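PDB 5IX8: putative sugar ABC transport system, substrate-binding protein from Bordetella parapertussis, which probably binds a carbohydrate in the periplasm as the solute-binding component of an ABC transport system. Local coordinates for residues K31-G36 against R259-Y264. Residues are numbered along the deposited sequence; the frame is centred on the assembly and turned at random.
Sequences KGIAYG and RLIVQY
Ile33 meets Ile261 on the side of the helix pair that faces the sheet, in a light van der Waals touch between methyl groups, with CG2 of Ile33 lying 4.3 Å from CD1 of Ile261. This single apolar touch lies on the sheet side, while the Tyr35-Arg259 pair lies farther from the sheet. With CG anti to the backbone N (chi1 170°), the Tyr35 ring runs alongside the Arg259 side chain, both pointing the same way. NH2 of Arg259 comes within 3.8 Å of CE2 of Tyr35, approaching obliquely, and the guanidinium plane is turned 84° from the ring, so the two groups are not stacked. Trp316, near the C-terminus, meets the same ring edge-to-face. The arginine chain is extended from CG to NE, which carries its charged end past the backbone of helix 28-43. There NH1 makes salt bridges to Asp39 and Glu40, one turn further along that helix, so the charge is answered by carboxylates rather than by the phenol. Gly36 illustrates how a residue without a side chain lets two helix backbones meet at one point: its CA is 4.7 Å from that of Arg259, and its C lies 3.6 Å from the Arg259 N. The aliphatic root of the arginine lies against the glycine, CG 3.7 Å from Gly36 O. No hydrogen bond joins the two segments, whose axes approach to 9.0 Å and cross at -41°. Helices 28-43 and 254-270 thus pack in the lobe built on the parallel sheet, as in other periplasmic binding proteins of the two-lobed type. Ile261 reaches Ile103 and Ala105 of strand 101-105, and Leu260 touches Phe289 of strand 288-290.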
loop_
_atom_site.group_PDB
_atom_site.type_symbol
_atom_site.label_atom_id
_atom_site.label_comp_id
_atom_site.label_asym_id
_atom_site.label_seq_id
_atom_site.Cartn_x
_atom_site.Cartn_y
_atom_site.Cartn_z
ATOM N N LYS A 31 -6.871 -5.981 -0.461
ATOM C CA LYS A 31 -7.432 -7.322 -0.607
ATOM C C LYS A 31 -6.342 -8.380 -0.449
ATOM O O LYS A 31 -6.573 -9.435 0.150
ATOM C CB LYS A 31 -8.159 -7.450 -1.964
ATOM C CG LYS A 31 -8.985 -8.715 -2.072
ATOM C CD LYS A 31 -9.515 -8.971 -3.507
ATOM C CE LYS A 31 -10.317 -7.825 -3.981
ATOM N NZ LYS A 31 -10.840 -7.991 -5.373
ATOM N N GLY A 32 -5.134 -8.104 -0.963
ATOM C CA GLY A 32 -3.997 -8.978 -0.697
ATOM C C GLY A 32 -3.669 -9.106 0.781
ATOM O O GLY A 32 -3.409 -10.207 1.287
ATOM N N ILE A 33 -3.621 -7.980 1.491
ATOM C CA ILE A 33 -3.377 -8.053 2.925
ATOM C C ILE A 33 -4.421 -8.935 3.596
ATOM O O ILE A 33 -4.088 -9.832 4.390
ATOM C CB ILE A 33 -3.354 -6.648 3.544
ATOM C CG1 ILE A 33 -2.226 -5.823 2.932
ATOM C CG2 ILE A 33 -3.263 -6.775 5.058
ATOM C CD1 ILE A 33 -2.244 -4.390 3.401
ATOM N N ALA A 34 -5.698 -8.718 3.258
ATOM C CA ALA A 34 -6.776 -9.507 3.858
ATOM C C ALA A 34 -6.627 -10.987 3.527
ATOM O O ALA A 34 -6.754 -11.830 4.417
ATOM C CB ALA A 34 -8.144 -8.998 3.402
ATOM N N TYR A 35 -6.314 -11.314 2.260
ATOM C CA TYR A 35 -6.059 -12.705 1.885
ATOM C C TYR A 35 -4.881 -13.290 2.679
ATOM O O TYR A 35 -4.947 -14.426 3.171
ATOM C CB TYR A 35 -5.785 -12.820 0.379
ATOM C CG TYR A 35 -5.290 -14.199 0.057
ATOM C CD1 TYR A 35 -6.167 -15.286 0.082
ATOM C CD2 TYR A 35 -3.936 -14.436 -0.216
ATOM C CE1 TYR A 35 -5.693 -16.572 -0.145
ATOM C CE2 TYR A 35 -3.460 -15.720 -0.449
ATOM C CZ TYR A 35 -4.364 -16.786 -0.425
ATOM O OH TYR A 35 -3.953 -18.080 -0.679
ATOM N N GLY A 36 -3.772 -12.541 2.779
ATOM C CA GLY A 36 -2.610 -13.060 3.500
ATOM C C GLY A 36 -2.936 -13.337 4.948
ATOM O O GLY A 36 -2.519 -14.358 5.507
ATOM N N ARG A 259 0.433 -12.240 5.794
ATOM C CA ARG A 259 1.000 -13.419 6.450
ATOM C C ARG A 259 1.897 -13.014 7.597
ATOM O O ARG A 259 1.885 -13.642 8.670
ATOM C CB ARG A 259 1.787 -14.263 5.455
ATOM C CG ARG A 259 0.984 -14.751 4.269
ATOM C CD ARG A 259 1.792 -15.847 3.542
ATOM N NE ARG A 259 1.093 -16.301 2.354
ATOM C CZ ARG A 259 0.028 -17.100 2.379
ATOM N NH1 ARG A 259 -0.437 -17.592 3.544
ATOM N NH2 ARG A 259 -0.562 -17.414 1.230
ATOM N N LEU A 260 2.731 -12.002 7.367
ATOM C CA LEU A 260 3.617 -11.548 8.422
ATOM C C LEU A 260 2.844 -10.997 9.608
ATOM O O LEU A 260 3.237 -11.216 10.744
ATOM C CB LEU A 260 4.581 -10.497 7.881
ATOM C CG LEU A 260 5.588 -11.020 6.875
ATOM C CD1 LEU A 260 6.306 -9.859 6.176
ATOM C CD2 LEU A 260 6.606 -11.974 7.533
ATOM N N ILE A 261 1.745 -10.290 9.374
ATOM C CA ILE A 261 0.949 -9.804 10.506
ATOM C C ILE A 261 0.532 -10.954 11.420
ATOM O O ILE A 261 0.609 -10.859 12.652
ATOM C CB ILE A 261 -0.259 -9.005 9.974
ATOM C CG1 ILE A 261 0.252 -7.615 9.497
ATOM C CG2 ILE A 261 -1.337 -8.884 11.037
ATOM C CD1 ILE A 261 -0.721 -6.891 8.572
ATOM N N VAL A 262 0.090 -12.062 10.836
ATOM C CA VAL A 262 -0.304 -13.217 11.644
ATOM C C VAL A 262 0.892 -13.783 12.405
ATOM O O VAL A 262 0.806 -14.092 13.612
ATOM C CB VAL A 262 -0.964 -14.283 10.751
ATOM C CG1 VAL A 262 -1.195 -15.587 11.523
ATOM C CG2 VAL A 262 -2.277 -13.736 10.204
ATOM N N GLN A 263 2.027 -13.958 11.711
ATOM C CA GLN A 263 3.180 -14.569 12.375
ATOM C C GLN A 263 3.740 -13.671 13.478
ATOM O O GLN A 263 4.216 -14.172 14.515
ATOM C CB GLN A 263 4.265 -14.907 11.346
ATOM C CG GLN A 263 3.828 -16.071 10.436
ATOM C CD GLN A 263 3.720 -17.370 11.222
ATOM O OE1 GLN A 263 4.397 -17.540 12.227
ATOM N NE2 GLN A 263 2.851 -18.280 10.785
ATOM N N TYR A 264 3.701 -12.349 13.272
ATOM C CA TYR A 264 4.149 -11.421 14.305
ATOM C C TYR A 264 3.179 -11.407 15.478
ATOM O O TYR A 264 3.608 -11.360 16.651
ATOM C CB TYR A 264 4.289 -9.992 13.735
ATOM C CG TYR A 264 5.576 -9.684 12.984
ATOM C CD1 TYR A 264 5.984 -10.454 11.882
ATOM C CD2 TYR A 264 6.380 -8.610 13.383
ATOM C CE1 TYR A 264 7.161 -10.173 11.221
ATOM C CE2 TYR A 264 7.572 -8.299 12.718
ATOM C CZ TYR A 264 7.958 -9.082 11.647
ATOM O OH TYR A 264 9.129 -8.780 10.989
#